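Local coordinates for protein magnesium-protoporphyrin O-methyltransferase (Synechocystis sp., PDB 4QDJ) that methylates Mg-protoporphyrin IX to its monomethyl ester with S-adenosyl-L-methionine as methyl donor, a step of chlorophyll biosynthesis, at residues A[75-80]-A[85-90]. Numbering follows the deposited sequence.
Sequences SLSIPL and ALVYGS
Val87 reaches Leu80 and Ser77 with its two methyls. Its CG2 lies 3.8 Å from CB of Leu80, so the leucine touches the strand with the base of its side chain. The same methyl also comes near the backbone O of Ser77. Leu80 also packs on Val66 of the adjacent strand 65-69, on Ile132 of strand 130-133, and on Val52 and Leu55 of helix 35-58. The other methyl of Val87, CG1, stands anti to the backbone N (chi1 -179°). This places it in van der Waals contact with Ser77, 3.7 Å from OG and 3.8 Å from CB. The hydroxyl of Ser77 has its polar partner elsewhere, in a hydrogen bond with OD2 of Asp68. Gly89 follows on the same side of the strand, its CA 4.2 Å from Ser77 OG, where a CB would crowd the hydroxyl. Replacing Val87 by alanine removes both methyls and would probably leave Leu80 CB and the Ser77 hydroxyl without their packing partner across the contact. At the far end, Ala85 N donates to Leu80 O at 3.0 Å. This bond ties the residue just before strand 86-91 to helix 77-82. The pair is the second half of a beta-alpha-beta unit in the Rossmann-like methyltransferase fold, and Ser75, in the same segment as Ser77, touches S-adenosylmethionine. The joint is thus buried and mostly van der Waals, with a single direct hydrogen bond, backbone to backbone, between the two segments.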
loop_
_atom_site.group_PDB
_atom_site.type_symbol
_atom_site.label_atom_id
_atom_site.label_comp_id
_atom_site.label_asym_id
_atom_site.label_seq_id
_atom_site.Cartn_x
_atom_site.Cartn_y
_atom_site.Cartn_z
ATOM N N SER A 75 -4.093 -2.319 7.263
ATOM C CA SER A 75 -4.696 -1.037 7.627
ATOM C C SER A 75 -5.691 -0.533 6.588
ATOM O O SER A 75 -6.685 0.104 6.934
ATOM C CB SER A 75 -3.616 0.020 7.854
ATOM O OG SER A 75 -2.760 -0.349 8.922
ATOM N N LEU A 76 -5.419 -0.808 5.317
ATOM C CA LEU A 76 -6.344 -0.445 4.250
ATOM C C LEU A 76 -7.261 -1.608 3.877
ATOM O O LEU A 76 -8.451 -1.412 3.628
ATOM C CB LEU A 76 -5.589 0.035 3.009
ATOM C CG LEU A 76 -6.472 0.377 1.807
ATOM C CD1 LEU A 76 -7.326 1.605 2.092
ATOM C CD2 LEU A 76 -5.628 0.579 0.565
ATOM N N SER A 77 -6.701 -2.815 3.839
ATOM C CA SER A 77 -7.453 -4.000 3.418
ATOM C C SER A 77 -8.712 -4.234 4.239
ATOM O O SER A 77 -9.778 -4.541 3.696
ATOM C CB SER A 77 -6.574 -5.249 3.491
ATOM O OG SER A 77 -5.543 -5.203 2.525
ATOM N N ILE A 78 -8.583 -4.103 5.552
ATOM C CA ILE A 78 -9.701 -4.372 6.449
ATOM C C ILE A 78 -10.876 -3.391 6.274
ATOM O O ILE A 78 -12.007 -3.830 6.066
ATOM C CB ILE A 78 -9.232 -4.512 7.917
ATOM C CG1 ILE A 78 -8.322 -5.738 8.047
ATOM C CG2 ILE A 78 -10.421 -4.617 8.862
ATOM C CD1 ILE A 78 -7.595 -5.838 9.371
ATOM N N PRO A 79 -10.621 -2.068 6.323
ATOM C CA PRO A 79 -11.771 -1.180 6.095
ATOM C C PRO A 79 -12.395 -1.286 4.700
ATOM O O PRO A 79 -13.595 -1.052 4.567
ATOM C CB PRO A 79 -11.198 0.224 6.331
ATOM C CG PRO A 79 -9.722 0.072 6.259
ATOM C CD PRO A 79 -9.425 -1.314 6.737
ATOM N N LEU A 80 -11.613 -1.636 3.682
ATOM C CA LEU A 80 -12.195 -1.847 2.358
ATOM C C LEU A 80 -13.107 -3.072 2.358
ATOM O O LEU A 80 -14.187 -3.048 1.771
ATOM C CB LEU A 80 -11.114 -1.979 1.282
ATOM C CG LEU A 80 -10.360 -0.690 0.944
ATOM C CD1 LEU A 80 -9.369 -0.934 -0.186
ATOM C CD2 LEU A 80 -11.335 0.423 0.570
ATOM N N ALA A 85 -15.795 -4.525 -0.307
ATOM C CA ALA A 85 -14.880 -4.844 -1.403
ATOM C C ALA A 85 -14.383 -6.280 -1.312
ATOM O O ALA A 85 -14.320 -6.857 -0.227
ATOM C CB ALA A 85 -13.701 -3.883 -1.417
ATOM N N LEU A 86 -14.047 -6.854 -2.462
ATOM C CA LEU A 86 -13.380 -8.146 -2.508
ATOM C C LEU A 86 -11.889 -7.872 -2.565
ATOM O O LEU A 86 -11.346 -7.559 -3.624
ATOM C CB LEU A 86 -13.832 -8.947 -3.728
ATOM C CG LEU A 86 -15.339 -9.193 -3.793
ATOM C CD1 LEU A 86 -15.688 -10.088 -4.972
ATOM C CD2 LEU A 86 -15.837 -9.790 -2.483
ATOM N N VAL A 87 -11.240 -7.974 -1.410
ATOM C CA VAL A 87 -9.873 -7.501 -1.249
ATOM C C VAL A 87 -8.855 -8.632 -1.265
ATOM O O VAL A 87 -8.995 -9.630 -0.555
ATOM C CB VAL A 87 -9.714 -6.707 0.065
ATOM C CG1 VAL A 87 -8.286 -6.199 0.215
ATOM C CG2 VAL A 87 -10.704 -5.554 0.107
ATOM N N TYR A 88 -7.826 -8.458 -2.086
ATOM C CA TYR A 88 -6.725 -9.401 -2.165
ATOM C C TYR A 88 -5.464 -8.675 -1.731
ATOM O O TYR A 88 -4.877 -7.915 -2.499
ATOM C CB TYR A 88 -6.593 -9.947 -3.592
ATOM C CG TYR A 88 -7.805 -10.743 -4.031
ATOM C CD1 TYR A 88 -8.999 -10.110 -4.353
ATOM C CD2 TYR A 88 -7.759 -12.127 -4.105
ATOM C CE1 TYR A 88 -10.111 -10.834 -4.736
ATOM C CE2 TYR A 88 -8.867 -12.859 -4.484
ATOM C CZ TYR A 88 -10.037 -12.208 -4.804
ATOM O OH TYR A 88 -11.140 -12.937 -5.186
ATOM N N GLY A 89 -5.074 -8.889 -0.479
ATOM C CA GLY A 89 -3.924 -8.213 0.085
ATOM C C GLY A 89 -2.707 -9.108 0.054
ATOM O O GLY A 89 -2.807 -10.316 0.258
ATOM N N SER A 90 -1.551 -8.519 -0.214
ATOM C CA SER A 90 -0.314 -9.278 -0.218
ATOM C C SER A 90 0.827 -8.419 0.292
ATOM O O SER A 90 0.799 -7.195 0.167
ATOM C CB SER A 90 -0.003 -9.798 -1.621
ATOM O OG SER A 90 0.037 -8.735 -2.552
#